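Local atomic coordinates of uncharacterized protein PA2218 (PDB entry 2HDW), a protein that is uncharacterised but adopts the alpha/beta hydrolase fold and probably acts as a hydrolase. Residues T224-L227 against E228-G231; L230-Q233 against R234-D237. All coordinates share one frame; numbering follows the deposited sequence.

Contact 1: residues T224-L227 against E228-G231; sequences TRTL and EQLG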
loop_
_atom_site.group_PDB
_atom_site.type_symbol
_atom_site.label_atom_id
_atom_site.label_comp_id
_atom_site.label_asym_id
_atom_site.label_seq_id
_atom_site.Cartn_x
_atom_site.Cartn_y
_atom_site.Cartn_z
ATOM N N THR A 224 -19.069 -19.469 0.050
ATOM C CA THR A 224 -18.853 -20.871 -0.284
ATOM C C THR A 224 -18.892 -21.065 -1.797
ATOM O O THR A 224 -18.090 -21.807 -2.363
ATOM C CB THR A 224 -19.929 -21.755 0.377
ATOM O OG1 THR A 224 -19.851 -21.603 1.802
ATOM C CG2 THR A 224 -19.728 -23.224 0.011
ATOM N N ARG A 225 -19.833 -20.386 -2.445
ATOM C CA ARG A 225 -19.988 -20.462 -3.892
ATOM C C ARG A 225 -18.709 -19.949 -4.561
ATOM O O ARG A 225 -18.209 -20.552 -5.509
ATOM C CB ARG A 225 -21.186 -19.609 -4.312
ATOM C CG ARG A 225 -21.536 -19.638 -5.787
ATOM C CD ARG A 225 -22.305 -18.367 -6.147
ATOM N NE ARG A 225 -23.318 -18.057 -5.136
ATOM C CZ ARG A 225 -23.735 -16.829 -4.835
ATOM N NH1 ARG A 225 -23.230 -15.775 -5.464
ATOM N NH2 ARG A 225 -24.653 -16.653 -3.893
ATOM N N THR A 226 -18.182 -18.833 -4.061
ATOM C CA THR A 226 -16.960 -18.254 -4.613
ATOM C C THR A 226 -15.779 -19.213 -4.450
ATOM O O THR A 226 -14.996 -19.412 -5.379
ATOM C CB THR A 226 -16.624 -16.908 -3.922
ATOM O OG1 THR A 226 -17.662 -15.962 -4.206
ATOM C CG2 THR A 226 -15.291 -16.350 -4.432
ATOM N N LEU A 227 -15.656 -19.812 -3.269
ATOM C CA LEU A 227 -14.571 -20.748 -3.011
ATOM C C LEU A 227 -14.678 -21.977 -3.913
ATOM O O LEU A 227 -13.670 -22.475 -4.427
ATOM C CB LEU A 227 -14.578 -21.157 -1.538
ATOM C CG LEU A 227 -14.230 -20.018 -0.576
ATOM C CD1 LEU A 227 -14.363 -20.505 0.865
ATOM C CD2 LEU A 227 -12.806 -19.519 -0.860
ATOM N N GLU A 228 -15.900 -22.461 -4.123
ATOM C CA GLU A 228 -16.095 -23.615 -4.984
ATOM C C GLU A 228 -15.602 -23.280 -6.385
ATOM O O GLU A 228 -14.943 -24.096 -7.026
ATOM C CB GLU A 228 -17.573 -24.014 -5.032
ATOM C CG GLU A 228 -18.113 -24.497 -3.696
ATOM C CD GLU A 228 -19.582 -24.865 -3.756
ATOM O OE1 GLU A 228 -20.299 -24.305 -4.615
ATOM O OE2 GLU A 228 -20.020 -25.700 -2.935
ATOM N N GLN A 229 -15.921 -22.074 -6.850
ATOM C CA GLN A 229 -15.506 -21.624 -8.176
ATOM C C GLN A 229 -13.988 -21.508 -8.260
ATOM O O GLN A 229 -13.389 -21.858 -9.273
ATOM C CB GLN A 229 -16.128 -20.260 -8.496
ATOM C CG GLN A 229 -17.642 -20.253 -8.567
ATOM C CD GLN A 229 -18.201 -18.861 -8.799
ATOM O OE1 GLN A 229 -18.078 -17.975 -7.949
ATOM N NE2 GLN A 229 -18.816 -18.656 -9.960
ATOM N N LEU A 230 -13.369 -20.997 -7.199
ATOM C CA LEU A 230 -11.917 -20.852 -7.177
ATOM C C LEU A 230 -11.281 -22.231 -7.315
ATOM O O LEU A 230 -10.275 -22.385 -7.999
ATOM C CB LEU A 230 -11.465 -20.168 -5.878
ATOM C CG LEU A 230 -11.894 -18.694 -5.786
ATOM C CD1 LEU A 230 -11.602 -18.125 -4.407
ATOM C CD2 LEU A 230 -11.168 -17.902 -6.862
ATOM N N GLY A 231 -11.880 -23.230 -6.666
ATOM C CA GLY A 231 -11.369 -24.585 -6.765
ATOM C C GLY A 231 -11.377 -25.037 -8.217
ATOM O O GLY A 231 -10.412 -25.634 -8.699
#
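E228 N reaches back to T224 O at 2.9 Å, and the three peptides that follow repeat the step: Q229 N to R225 O, L230 N to T226 O at 2.9 Å, and G231 N to L227 O. The four i-to-i+4 bonds are alike in length and direction, as in an evenly wound turn. The polar ends of T224, R225 and T226 look the other way, to the preceding turn. T224 OG1 and T226 OG1 are hydrogen-bonded to the carbonyls of L220 and Q222, and R225 forms a salt bridge with E221 instead of E228, whose OE1 stays 7.0 Å from R225 NE.

Both threonines owe this to the same rotation about the first bond, which sets the hydroxyl beside the backbone N and the methyl anti to it (chi1 -61° in T224 and -64° in T226). Their methyls therefore meet the next turn. T224 CG2 lies 3.9 Å from E228 OE2, a van der Waals contact between a methyl and a carboxylate oxygen, while T226 CG2 comes within 4.1 Å of L230 CD1, the two side chains running alongside and pointing the same way. L227 crosses L230 at a slant, and their methyls CD2 and CD1 are 4.0 Å apart. E228 and Q229 send extended chains over the carbonyls behind them; Q229 OE1 ends 3.5 Å from T226 CA.

T226, L227 and L230 all touch M293, in a loop of the same chain, whereas R225, E228 and Q229 are exposed. One helix thus carries an apolar side and a polar side, the pattern of an amphipathic surface helix, here helix 220-240, which lies well away from the centre of this alpha/beta hydrolase fold.

Contact 2: residues L230-Q233 against R234-D237; sequences LGQQ and RWKD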
loop_
_atom_site.group_PDB
_atom_site.type_symbol
_atom_site.label_atom_id
_atom_site.label_comp_id
_atom_site.label_asym_id
_atom_site.label_seq_id
_atom_site.Cartn_x
_atom_site.Cartn_y
_atom_site.Cartn_z
ATOM N N LEU A 230 -13.369 -20.997 -7.199
ATOM C CA LEU A 230 -11.917 -20.852 -7.177
ATOM C C LEU A 230 -11.281 -22.231 -7.315
ATOM O O LEU A 230 -10.275 -22.385 -7.999
ATOM C CB LEU A 230 -11.465 -20.168 -5.878
ATOM C CG LEU A 230 -11.894 -18.694 -5.786
ATOM C CD1 LEU A 230 -11.602 -18.125 -4.407
ATOM C CD2 LEU A 230 -11.168 -17.902 -6.862
ATOM N N GLY A 231 -11.880 -23.230 -6.666
ATOM C CA GLY A 231 -11.369 -24.585 -6.765
ATOM C C GLY A 231 -11.377 -25.037 -8.217
ATOM O O GLY A 231 -10.412 -25.634 -8.699
ATOM N N GLN A 232 -12.469 -24.761 -8.926
ATOM C CA GLN A 232 -12.561 -25.135 -10.338
ATOM C C GLN A 232 -11.472 -24.410 -11.131
ATOM O O GLN A 232 -10.891 -24.966 -12.066
ATOM C CB GLN A 232 -13.928 -24.748 -10.923
ATOM C CG GLN A 232 -15.123 -25.561 -10.447
ATOM C CD GLN A 232 -15.042 -27.026 -10.841
ATOM O OE1 GLN A 232 -14.355 -27.388 -11.797
ATOM N NE2 GLN A 232 -15.757 -27.873 -10.112
ATOM N N GLN A 233 -11.196 -23.165 -10.755
ATOM C CA GLN A 233 -10.190 -22.381 -11.468
ATOM C C GLN A 233 -8.796 -22.957 -11.261
ATOM O O GLN A 233 -7.975 -22.948 -12.184
ATOM C CB GLN A 233 -10.227 -20.914 -11.026
ATOM C CG GLN A 233 -9.433 -19.980 -11.939
ATOM C CD GLN A 233 -9.860 -20.096 -13.397
ATOM O OE1 GLN A 233 -11.049 -20.082 -13.700
ATOM N NE2 GLN A 233 -8.891 -20.201 -14.303
ATOM N N ARG A 234 -8.524 -23.462 -10.057
ATOM C CA ARG A 234 -7.220 -24.060 -9.792
ATOM C C ARG A 234 -6.987 -25.209 -10.773
ATOM O O ARG A 234 -5.884 -25.375 -11.281
ATOM C CB ARG A 234 -7.126 -24.595 -8.357
ATOM C CG ARG A 234 -7.025 -23.530 -7.274
ATOM C CD ARG A 234 -6.498 -24.145 -5.973
ATOM N NE ARG A 234 -5.089 -24.507 -6.093
ATOM C CZ ARG A 234 -4.123 -24.053 -5.300
ATOM N NH1 ARG A 234 -4.405 -23.219 -4.308
ATOM N NH2 ARG A 234 -2.863 -24.399 -5.525
ATOM N N TRP A 235 -8.023 -26.006 -11.034
ATOM C CA TRP A 235 -7.881 -27.117 -11.972
ATOM C C TRP A 235 -7.577 -26.618 -13.387
ATOM O O TRP A 235 -6.693 -27.149 -14.061
ATOM C CB TRP A 235 -9.141 -27.995 -11.987
ATOM C CG TRP A 235 -9.177 -29.030 -10.895
ATOM C CD1 TRP A 235 -8.104 -29.680 -10.342
ATOM C CD2 TRP A 235 -10.345 -29.580 -10.271
ATOM N NE1 TRP A 235 -8.535 -30.601 -9.416
ATOM C CE2 TRP A 235 -9.905 -30.560 -9.352
ATOM C CE3 TRP A 235 -11.722 -29.344 -10.401
ATOM C CZ2 TRP A 235 -10.794 -31.301 -8.565
ATOM C CZ3 TRP A 235 -12.605 -30.079 -9.621
ATOM C CH2 TRP A 235 -12.137 -31.048 -8.713
ATOM N N LYS A 236 -8.310 -25.605 -13.844
ATOM C CA LYS A 236 -8.064 -25.049 -15.172
ATOM C C LYS A 236 -6.636 -24.517 -15.276
ATOM O O LYS A 236 -5.945 -24.765 -16.265
ATOM C CB LYS A 236 -9.041 -23.913 -15.485
ATOM C CG LYS A 236 -10.418 -24.367 -15.935
ATOM C CD LYS A 236 -11.218 -23.195 -16.507
ATOM C CE LYS A 236 -10.559 -22.634 -17.763
ATOM N NZ LYS A 236 -11.255 -21.424 -18.284
ATOM N N ASP A 237 -6.194 -23.778 -14.261
ATOM C CA ASP A 237 -4.839 -23.233 -14.274
ATOM C C ASP A 237 -3.825 -24.379 -14.271
ATOM O O ASP A 237 -2.818 -24.331 -14.969
ATOM C CB ASP A 237 -4.579 -22.334 -13.058
ATOM C CG ASP A 237 -5.470 -21.099 -13.023
ATOM O OD1 ASP A 237 -5.947 -20.661 -14.093
ATOM O OD2 ASP A 237 -5.672 -20.556 -11.915
#
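Q233 and D237, one turn apart, meet through their side chains as well as their backbones. With CG swung opposite the backbone N (chi1 -167°), the Q233 chain bends at the next bond, a course that carries the amide forward along the helix. NE2 then donates to D237 OD1 at 3.0 Å. The acceptor lies in the plane of the amide, yet the donor stands above the carboxylate, 45° out of its plane, and the two flat groups are turned well out of parallel. Alongside this link, in the backbone, D237 N donates to Q233 O at 2.9 Å in a nearly straight bond.

Q232 approaches W235 differently. Its OE1 sits at the edge of the indole, in the ring plane and 3.6 Å from CE3, with the amide inclined 67° to the ring. In the backbone beside them, G231 O accepts a weak bond from W235 N at 3.4 Å.

The two glutamines differ in setting: Q232 is exposed, whereas Q233 is buried against A244 and M286. D237 OD1 accepts a second bond, from A244 N, so one carboxylate oxygen ties the helix both to its own preceding turn and to the chain beyond its end. Two N-H donors on a single oxygen would probably favour the charged form of D237.

Overall arrangement
Both contacts are overlapping pieces of helix 220-240, sharing L230 and G231, with centres about 9 Å apart and on the same side of the chain's centre. They illustrate how one helix changes its chemistry along its length. Contact 1 is a surface contact, with L230 its single buried residue; its side-chain contacts are van der Waals ones, and T226, L227 and L230 pack on M293. Contact 2 is partly buried and adds a side-chain hydrogen bond that lies close to the loop following the helix. L230 joins the two: it packs on M293 and also on L290 of helix 289-292, which R234 touches as well.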